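Local coordinates for protein 3-oxosteroid 1-dehydrogenase (Sterolibacterium denitrificans, PDB 7P18) that probably catalyses the FAD-dependent dehydrogenation of 3-oxosteroids to 3-oxo-Delta(1)-steroids, passing the reducing equivalents to an acceptor, at residues A[113-116]-A[117-120]; A[355-358]-A[359-363]; A[305-309]-A[310-314]; A[251-255]-A[256-260]. All coordinates share one frame; numbering follows the deposited sequence.

Interaction 1. Residues A[113-116]-A[117-120]; sequences HRYP and DYYQ. With ANB (androsta-1,4-diene-3,17-dione), chain D.
From Tyr115 through Pro116 to Asp117 the backbone is extended, and at Tyr118 it bends back (psi -23°), which lets Tyr115, just before the proline, and Tyr118, two residues after it, meet at their phenol ends. With CG anti to its own backbone N (chi1 -153°), Tyr115 sends its ring out along the line that leads to the steroid. Its CE1 lies 3.9 Å from CE1 of Tyr118, in the plane of the Tyr118 ring and at its edge, while the two side chains cross at a slant. The hydroxyls stay 3.7 Å apart, Tyr115 OH to Tyr118 OH, and each has its own partner: Tyr467 for Tyr115 and Tyr363 for Tyr118. This loop, between strand 109-111 and strand 131-138, forms part of the wall of the androstadienedione pocket, with Tyr115 OH 3.4 Å from methyl C19 of the ligand. A tyrosine suits such a place, since its ring offers carbon to the steroid while its hydroxyl keeps a polar partner. Gln120 bends at chi2 to carry NE2 to Asp117 O, a nearly straight bond of 2.9 Å (172°) that also lays the amide beside Pro116, NE2 to CB 3.6 Å. A water donates to Tyr115 O and to Asp117 OD1, 2.9 Å to each. The carboxylate of Asp117 is further held by Arg130 and by Trp54 NE1.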
# COMPACT_ATOMS: atom_id res chain seq x y z
N HIS A 113 -16.89 0.75 -6.92
CA HIS A 113 -18.15 -0.02 -6.87
C HIS A 113 -17.93 -1.48 -7.29
O HIS A 113 -18.68 -2.37 -6.80
CB HIS A 113 -19.24 0.65 -7.73
CG HIS A 113 -19.56 2.03 -7.28
ND1 HIS A 113 -20.23 2.27 -6.09
CD2 HIS A 113 -19.33 3.24 -7.84
CE1 HIS A 113 -20.37 3.56 -5.91
NE2 HIS A 113 -19.82 4.18 -6.97
N ARG A 114 -16.96 -1.72 -8.16
CA ARG A 114 -16.76 -3.08 -8.74
C ARG A 114 -15.55 -3.80 -8.11
O ARG A 114 -15.23 -4.92 -8.57
CB ARG A 114 -16.58 -2.97 -10.26
CG ARG A 114 -17.77 -2.36 -10.98
CD ARG A 114 -17.39 -1.98 -12.41
NE ARG A 114 -16.95 -3.16 -13.13
CZ ARG A 114 -16.17 -3.16 -14.21
NH1 ARG A 114 -15.77 -2.02 -14.75
NH2 ARG A 114 -15.83 -4.32 -14.75
N TYR A 115 -14.88 -3.18 -7.15
CA TYR A 115 -13.59 -3.70 -6.62
C TYR A 115 -13.94 -4.69 -5.51
O TYR A 115 -14.29 -4.27 -4.43
CB TYR A 115 -12.74 -2.57 -6.08
CG TYR A 115 -11.26 -2.82 -6.10
CD1 TYR A 115 -10.70 -4.09 -5.89
CD2 TYR A 115 -10.41 -1.76 -6.33
CE1 TYR A 115 -9.32 -4.28 -5.94
CE2 TYR A 115 -9.03 -1.95 -6.41
CZ TYR A 115 -8.49 -3.20 -6.19
OH TYR A 115 -7.13 -3.28 -6.29
N PRO A 116 -13.85 -6.01 -5.73
CA PRO A 116 -14.27 -6.98 -4.72
C PRO A 116 -13.33 -7.05 -3.52
O PRO A 116 -12.14 -6.79 -3.67
CB PRO A 116 -14.23 -8.33 -5.45
CG PRO A 116 -14.12 -7.95 -6.90
CD PRO A 116 -13.33 -6.68 -6.92
N ASP A 117 -13.91 -7.37 -2.35
CA ASP A 117 -13.10 -7.75 -1.17
C ASP A 117 -12.15 -8.90 -1.56
O ASP A 117 -12.46 -9.71 -2.45
CB ASP A 117 -14.01 -8.15 -0.01
CG ASP A 117 -14.75 -6.99 0.61
OD1 ASP A 117 -14.38 -5.81 0.33
OD2 ASP A 117 -15.69 -7.27 1.36
N TYR A 118 -11.00 -9.00 -0.89
CA TYR A 118 -9.94 -9.96 -1.32
C TYR A 118 -10.27 -11.41 -1.00
O TYR A 118 -9.62 -12.28 -1.56
CB TYR A 118 -8.60 -9.50 -0.74
CG TYR A 118 -7.98 -8.32 -1.45
CD1 TYR A 118 -8.66 -7.55 -2.38
CD2 TYR A 118 -6.68 -7.95 -1.15
CE1 TYR A 118 -8.07 -6.45 -3.00
CE2 TYR A 118 -6.07 -6.88 -1.77
CZ TYR A 118 -6.75 -6.13 -2.71
OH TYR A 118 -6.11 -5.06 -3.27
N TYR A 119 -11.13 -11.70 -0.02
CA TYR A 119 -11.37 -13.07 0.46
C TYR A 119 -12.84 -13.43 0.19
O TYR A 119 -13.67 -13.39 1.11
CB TYR A 119 -11.04 -13.21 1.94
CG TYR A 119 -9.65 -12.80 2.36
CD1 TYR A 119 -8.50 -13.35 1.78
CD2 TYR A 119 -9.47 -11.89 3.37
CE1 TYR A 119 -7.23 -12.94 2.19
CE2 TYR A 119 -8.21 -11.49 3.79
CZ TYR A 119 -7.09 -12.06 3.23
OH TYR A 119 -5.87 -11.65 3.68
N GLN A 120 -13.18 -13.72 -1.06
CA GLN A 120 -14.58 -13.94 -1.45
C GLN A 120 -15.09 -15.23 -0.78
O GLN A 120 -16.32 -15.37 -0.64
CB GLN A 120 -14.71 -14.02 -2.97
CG GLN A 120 -14.53 -12.66 -3.64
CD GLN A 120 -15.60 -11.67 -3.28
OE1 GLN A 120 -16.78 -11.96 -3.39
NE2 GLN A 120 -15.19 -10.50 -2.78
C1 ANB D . -2.55 -1.40 -3.84
C10 ANB D . -3.59 -1.12 -4.88
C11 ANB D . -1.77 -0.34 -6.58
C12 ANB D . -1.40 0.57 -7.76
C13 ANB D . -2.53 0.61 -8.78
C14 ANB D . -3.78 1.15 -8.07
C15 ANB D . -4.74 1.48 -9.22
C16 ANB D . -3.81 2.00 -10.33
C17 ANB D . -2.41 1.60 -9.93
C18 ANB D . -2.74 -0.76 -9.47
C19 ANB D . -3.89 -2.48 -5.58
C2 ANB D . -2.82 -1.70 -2.57
C3 ANB D . -4.16 -1.49 -2.02
C4 ANB D . -5.06 -0.75 -2.89
C5 ANB D . -4.86 -0.63 -4.21
C6 ANB D . -5.94 -0.08 -5.10
C7 ANB D . -5.42 0.87 -6.17
C8 ANB D . -4.25 0.26 -6.92
C9 ANB D . -3.12 -0.03 -5.91
O1 ANB D . -4.48 -1.89 -0.89
O2 ANB D . -1.39 1.99 -10.45
O HOH W 1 -14.95 -3.83 -1.64

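Interaction 2. Residues A[355-358]-A[359-363]; sequences RFIN and EASPY. With ANB (androsta-1,4-diene-3,17-dione), chain D.
A salt bridge between Arg355 and Glu359 and a type I beta turn from Asn358 to Ser361 shape the connection between strand 347-349 and helix 363-377. The turn closes with Ser361 N donating to Asn358 O at 2.8 Å. Asparagine suits its first position: CG stands anti to the backbone N (chi1 177°), and OD1 curls over the turn to accept from Ala360 N at 2.9 Å, so an Asx turn is superposed on the beta turn. Both donors approach from well above the plane of the carbonyl they reach. ND2 of Asn358 goes on to Asp464 of helix 462-466. Ile357 CD1 touches Ser361 CB at 3.9 Å, its branched chain also reaching helix 363-377. Pro362 then takes the N-cap position, and the first helical residue, Tyr363, places its ring beside the A ring of the bound steroid, set edge-to-face with Phe338 and Tyr536. At the other end, Glu359 is buried; its carboxylate pairs with Arg355 and accepts a hydrogen bond at OE2 from the backbone N of Val348, and the arginine in turn has a second acid, Asp453. The grip of Arg355 is side-on, guanidinium and carboxylate nearly coplanar (21° apart): NE meets the syn lone pair of Glu359 OE2 at 2.9 Å, and NH2 that of OE1, also 2.9 Å away.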
# COMPACT_ATOMS: atom_id res chain seq x y z
N ARG A 355 4.85 -24.35 -10.63
CA ARG A 355 3.94 -23.35 -10.01
C ARG A 355 3.72 -23.70 -8.54
O ARG A 355 3.73 -24.90 -8.20
CB ARG A 355 2.61 -23.27 -10.78
CG ARG A 355 2.76 -22.68 -12.17
CD ARG A 355 1.43 -22.73 -12.92
NE ARG A 355 0.40 -21.92 -12.28
CZ ARG A 355 -0.82 -22.34 -11.93
NH1 ARG A 355 -1.21 -23.58 -12.15
NH2 ARG A 355 -1.65 -21.49 -11.34
N PHE A 356 3.47 -22.70 -7.68
CA PHE A 356 3.25 -22.94 -6.22
C PHE A 356 2.15 -22.04 -5.66
O PHE A 356 1.78 -22.24 -4.45
CB PHE A 356 4.54 -22.75 -5.43
CG PHE A 356 5.20 -21.41 -5.56
CD1 PHE A 356 4.88 -20.38 -4.72
CD2 PHE A 356 6.14 -21.18 -6.55
CE1 PHE A 356 5.47 -19.14 -4.87
CE2 PHE A 356 6.72 -19.94 -6.72
CZ PHE A 356 6.38 -18.91 -5.87
N ILE A 357 1.66 -21.10 -6.47
CA ILE A 357 0.68 -20.07 -6.03
C ILE A 357 -0.23 -19.70 -7.19
O ILE A 357 0.25 -19.50 -8.31
CB ILE A 357 1.40 -18.84 -5.45
CG1 ILE A 357 0.44 -17.82 -4.84
CG2 ILE A 357 2.35 -18.16 -6.45
CD1 ILE A 357 -0.36 -18.31 -3.65
N ASN A 358 -1.52 -19.50 -6.86
CA ASN A 358 -2.46 -18.74 -7.71
C ASN A 358 -1.80 -17.43 -8.11
O ASN A 358 -1.57 -16.57 -7.22
CB ASN A 358 -3.82 -18.55 -7.03
CG ASN A 358 -4.79 -17.71 -7.84
OD1 ASN A 358 -4.52 -17.32 -8.96
ND2 ASN A 358 -5.96 -17.43 -7.26
N GLU A 359 -1.50 -17.21 -9.40
CA GLU A 359 -0.82 -15.96 -9.82
C GLU A 359 -1.68 -14.73 -9.51
O GLU A 359 -1.12 -13.67 -9.32
CB GLU A 359 -0.48 -15.93 -11.31
CG GLU A 359 0.63 -16.89 -11.70
CD GLU A 359 0.29 -18.36 -11.82
OE1 GLU A 359 -0.93 -18.71 -11.77
OE2 GLU A 359 1.23 -19.15 -11.93
N ALA A 360 -3.01 -14.88 -9.51
CA ALA A 360 -3.96 -13.82 -9.15
C ALA A 360 -4.13 -13.69 -7.62
O ALA A 360 -4.95 -12.88 -7.22
CB ALA A 360 -5.31 -14.09 -9.80
N SER A 361 -3.44 -14.47 -6.79
CA SER A 361 -3.54 -14.33 -5.31
C SER A 361 -3.43 -12.85 -4.95
O SER A 361 -2.60 -12.12 -5.49
CB SER A 361 -2.49 -15.15 -4.60
OG SER A 361 -2.42 -14.80 -3.21
N PRO A 362 -4.18 -12.36 -3.94
CA PRO A 362 -3.83 -11.09 -3.31
C PRO A 362 -2.33 -11.08 -2.98
O PRO A 362 -1.79 -12.14 -2.63
CB PRO A 362 -4.68 -11.05 -2.03
CG PRO A 362 -5.88 -11.92 -2.41
CD PRO A 362 -5.30 -13.04 -3.27
N TYR A 363 -1.71 -9.90 -3.06
CA TYR A 363 -0.23 -9.74 -2.94
C TYR A 363 0.26 -10.20 -1.56
O TYR A 363 1.38 -10.78 -1.51
CB TYR A 363 0.23 -8.33 -3.26
CG TYR A 363 -0.75 -7.23 -2.96
CD1 TYR A 363 -1.80 -6.99 -3.84
CD2 TYR A 363 -0.63 -6.41 -1.87
CE1 TYR A 363 -2.71 -5.97 -3.61
CE2 TYR A 363 -1.55 -5.38 -1.62
CZ TYR A 363 -2.61 -5.18 -2.48
OH TYR A 363 -3.56 -4.20 -2.27
C1 ANB D . -2.55 -1.40 -3.84
C10 ANB D . -3.59 -1.12 -4.88
C11 ANB D . -1.77 -0.34 -6.58
C12 ANB D . -1.40 0.57 -7.76
C13 ANB D . -2.53 0.61 -8.78
C14 ANB D . -3.78 1.15 -8.07
C15 ANB D . -4.74 1.48 -9.22
C16 ANB D . -3.81 2.00 -10.33
C17 ANB D . -2.41 1.60 -9.93
C18 ANB D . -2.74 -0.76 -9.47
C19 ANB D . -3.89 -2.48 -5.58
C2 ANB D . -2.82 -1.70 -2.57
C3 ANB D . -4.16 -1.49 -2.02
C4 ANB D . -5.06 -0.75 -2.89
C5 ANB D . -4.86 -0.63 -4.21
C6 ANB D . -5.94 -0.08 -5.10
C7 ANB D . -5.42 0.87 -6.17
C8 ANB D . -4.25 0.26 -6.92
C9 ANB D . -3.12 -0.03 -5.91
O1 ANB D . -4.48 -1.89 -0.89
O2 ANB D . -1.39 1.99 -10.45

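Interaction 3. Residues A[305-309]-A[310-314]; sequences RAAMD and IGARA
Two torsions of Met308 carry its thioether to Ala314: CG lies beside the backbone N (chi1 -67°), and a bend at chi3 (71°) turns the methyl back toward the departing chain. CE and SD of Met308 each come within 3.9 Å of Ala314 CB, a small methyl that accepts the flexible sulfur end alongside it. The chain reverses here through a Schellman motif that ends the helix. Gly311, at phi 104°, is its C-prime residue, where a side chain would press on the preceding carbonyl oxygen. Its N donates to Met308 O at 3.0 Å, and Ala312 N reaches back to Ala307 O at 3.1 Å. The same oxygen takes a second N-H, from Ile310 at 3.0 Å, the two donors arriving on opposite faces of its carbonyl plane. Inside the turn Ala307 CB meets Ala312 CB at 3.9 Å, where small side chains let the chain fold tightly on itself. Around this end of helix 302-309, Ala307, Met308 and Ala312 rest on Leu502 of strand 486-502, Ile310 reaches Leu236 and Thr238 of strand 233-239, and Met308 also meets Tyr283 of helix 277-283.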
# COMPACT_ATOMS: atom_id res chain seq x y z
N ARG A 305 11.65 1.50 18.05
CA ARG A 305 12.78 1.24 18.98
C ARG A 305 12.61 2.10 20.25
O ARG A 305 12.74 1.58 21.36
CB ARG A 305 14.11 1.51 18.25
CG ARG A 305 14.48 0.43 17.24
CD ARG A 305 15.92 0.55 16.68
NE ARG A 305 16.34 1.94 16.43
CZ ARG A 305 16.11 2.63 15.32
NH1 ARG A 305 15.44 2.10 14.30
NH2 ARG A 305 16.53 3.87 15.22
N ALA A 306 12.30 3.37 20.07
CA ALA A 306 12.20 4.37 21.17
C ALA A 306 11.06 4.00 22.12
O ALA A 306 11.24 4.10 23.36
CB ALA A 306 12.02 5.73 20.58
N ALA A 307 9.93 3.55 21.58
CA ALA A 307 8.75 3.15 22.40
C ALA A 307 9.03 1.84 23.14
O ALA A 307 8.68 1.71 24.34
CB ALA A 307 7.51 3.07 21.52
N MET A 308 9.66 0.87 22.48
CA MET A 308 9.95 -0.44 23.10
C MET A 308 10.97 -0.20 24.23
O MET A 308 10.85 -0.87 25.26
CB MET A 308 10.46 -1.45 22.07
CG MET A 308 9.36 -1.80 21.08
SD MET A 308 9.86 -3.05 19.88
CE MET A 308 9.94 -4.53 20.89
N ASP A 309 11.85 0.79 24.07
CA ASP A 309 12.84 1.19 25.09
C ASP A 309 12.11 1.60 26.38
O ASP A 309 12.68 1.35 27.44
CB ASP A 309 13.71 2.35 24.62
CG ASP A 309 14.81 1.99 23.63
OD1 ASP A 309 15.09 0.78 23.47
OD2 ASP A 309 15.37 2.96 23.04
N ILE A 310 10.90 2.19 26.31
CA ILE A 310 10.14 2.58 27.54
C ILE A 310 9.06 1.56 27.92
O ILE A 310 8.22 1.91 28.76
CB ILE A 310 9.56 4.00 27.43
CG1 ILE A 310 8.46 4.12 26.38
CG2 ILE A 310 10.66 5.02 27.21
CD1 ILE A 310 7.63 5.38 26.48
N GLY A 311 9.07 0.33 27.38
CA GLY A 311 8.18 -0.76 27.83
C GLY A 311 6.99 -1.04 26.90
O GLY A 311 6.21 -1.95 27.23
N ALA A 312 6.86 -0.36 25.77
CA ALA A 312 5.77 -0.65 24.80
C ALA A 312 5.90 -2.09 24.34
O ALA A 312 7.01 -2.56 24.12
CB ALA A 312 5.83 0.32 23.66
N ARG A 313 4.79 -2.78 24.19
CA ARG A 313 4.72 -4.14 23.62
C ARG A 313 4.61 -4.07 22.09
O ARG A 313 4.00 -3.10 21.56
CB ARG A 313 3.52 -4.91 24.20
CG ARG A 313 3.32 -6.30 23.62
CD ARG A 313 2.39 -7.08 24.52
NE ARG A 313 2.03 -8.31 23.87
CZ ARG A 313 2.82 -9.37 23.84
NH1 ARG A 313 4.01 -9.35 24.44
NH2 ARG A 313 2.42 -10.46 23.20
N ALA A 314 5.21 -5.03 21.40
CA ALA A 314 5.11 -5.15 19.92
C ALA A 314 4.50 -6.50 19.55
O ALA A 314 4.70 -7.48 20.29
CB ALA A 314 6.45 -4.95 19.28

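Interaction 4. Residues A[251-255]-A[256-260]; sequences VKRNG and QTLQL
Arg253 and Leu258 lie side by side and point the same way, the methylenes of the arginine running along the leucine: CG of Arg253 is 4.0 Å from CD2 of Leu258. They are diagonal neighbours on one face of the hairpin, and with CG anti to the backbone N in both (chi1 166° and 177°), their chains run alongside each other. A long arginine suits this place because its aliphatic part packs on carbon while its guanidinium goes on to a cation-pi contact with Trp228, which Leu258 also touches. Further along the same face, Val251 and Leu260 cross at about a right angle, with Val251 CG2 3.8 Å from Leu260 CD1; that valine methyl also meets Leu258 CB at 4.1 Å. The beta-branched residue keeps its two methyls close to the strand, CG2 touching both leucines and CG1 reaching Leu260. Lys252 and Thr257 face the other way as a non-hydrogen-bonded pair, polar residues on an exposed surface. Between the strands, Val251 N gives to Leu258 O at 3.0 Å and Leu258 N to Val251 O at 2.8 Å. Nearer the turn Arg253 N binds Gln256 O at 2.9 Å, whereas the return bond from Gln256 N to Arg253 O is long and weak at 3.5 Å. Asn254 and Gly255 fill the corner, both with positive phi, which asparagine and glycine tolerate well. This is a tight antiparallel beta hairpin with a type I' turn, made by the two central strands, 245-253 and 256-262, of a four-stranded mixed sheet.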
# COMPACT_ATOMS: atom_id res chain seq x y z
N VAL A 251 13.51 15.99 18.86
CA VAL A 251 13.79 15.97 17.41
C VAL A 251 15.18 16.57 17.14
O VAL A 251 15.79 17.18 18.05
CB VAL A 251 12.72 16.71 16.61
CG1 VAL A 251 11.35 16.04 16.81
CG2 VAL A 251 12.68 18.21 16.94
N LYS A 252 15.65 16.37 15.92
CA LYS A 252 16.84 17.03 15.33
C LYS A 252 16.32 18.04 14.32
O LYS A 252 15.75 17.63 13.32
CB LYS A 252 17.77 15.97 14.75
CG LYS A 252 19.18 16.45 14.42
CD LYS A 252 20.01 15.41 13.68
CE LYS A 252 20.82 16.01 12.55
NZ LYS A 252 22.10 15.28 12.37
N ARG A 253 16.42 19.33 14.63
CA ARG A 253 15.78 20.45 13.88
C ARG A 253 16.87 21.47 13.54
O ARG A 253 17.54 21.92 14.49
CB ARG A 253 14.67 21.05 14.75
CG ARG A 253 14.15 22.41 14.30
CD ARG A 253 13.36 22.34 13.03
NE ARG A 253 12.39 23.41 12.93
CZ ARG A 253 11.66 23.66 11.85
NH1 ARG A 253 11.80 22.89 10.78
NH2 ARG A 253 10.82 24.68 11.82
N ASN A 254 17.05 21.80 12.26
CA ASN A 254 18.18 22.66 11.80
C ASN A 254 19.50 22.07 12.31
O ASN A 254 20.40 22.85 12.64
CB ASN A 254 18.02 24.11 12.26
CG ASN A 254 16.77 24.76 11.72
OD1 ASN A 254 15.95 25.29 12.48
ND2 ASN A 254 16.59 24.70 10.41
N GLY A 255 19.59 20.74 12.40
CA GLY A 255 20.86 20.02 12.55
C GLY A 255 21.25 19.72 13.98
O GLY A 255 22.35 19.20 14.14
N GLN A 256 20.40 20.00 14.98
CA GLN A 256 20.70 19.73 16.43
C GLN A 256 19.45 19.41 17.27
O GLN A 256 18.34 19.74 16.83
CB GLN A 256 21.30 20.99 17.03
CG GLN A 256 20.32 22.16 16.97
CD GLN A 256 20.99 23.47 17.30
OE1 GLN A 256 22.21 23.63 17.15
NE2 GLN A 256 20.17 24.42 17.73
N THR A 257 19.61 18.91 18.49
CA THR A 257 18.48 18.38 19.30
C THR A 257 17.63 19.54 19.82
O THR A 257 18.16 20.61 20.16
CB THR A 257 18.95 17.43 20.40
OG1 THR A 257 19.79 18.21 21.23
CG2 THR A 257 19.67 16.22 19.85
N LEU A 258 16.32 19.31 19.84
CA LEU A 258 15.30 20.27 20.31
C LEU A 258 14.24 19.49 21.09
O LEU A 258 13.77 18.42 20.56
CB LEU A 258 14.72 21.01 19.11
CG LEU A 258 13.60 21.99 19.42
CD1 LEU A 258 14.08 23.08 20.38
CD2 LEU A 258 13.06 22.60 18.15
N GLN A 259 13.92 19.95 22.30
CA GLN A 259 12.93 19.30 23.20
C GLN A 259 11.58 19.92 22.92
O GLN A 259 11.48 21.12 22.98
CB GLN A 259 13.27 19.43 24.69
CG GLN A 259 14.63 18.85 25.04
CD GLN A 259 14.57 17.99 26.28
OE1 GLN A 259 13.93 18.34 27.27
NE2 GLN A 259 15.22 16.84 26.21
N LEU A 260 10.58 19.09 22.60
CA LEU A 260 9.21 19.56 22.30
C LEU A 260 8.26 18.98 23.33
O LEU A 260 8.38 17.80 23.63
CB LEU A 260 8.84 19.10 20.88
CG LEU A 260 9.70 19.67 19.75
CD1 LEU A 260 9.24 19.11 18.41
CD2 LEU A 260 9.61 21.18 19.71

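Interactions 1 and 2 come from separate loops that meet at the steroid pocket: their centres are about 16 Å apart, and Tyr118 OH probably shares a hydrogen bond with Tyr363 OH, 2.9 Å away, while Tyr118 CD2 packs on Pro362 CB at 3.8 Å. Both also touch the bound androstadienedione. Interactions 3 and 4 lie away from the steroid but, like interaction 1, near FAD; they are about 21 Å apart between centres and not in contact. Each has a residue near Phe233, an FAD-binding residue: side chains of Ala306 and Val251 lie about 4 and 5 Å from its side chain. Interaction 4 stands about 45 Å from interaction 1, centre to centre, across the centre of the chain.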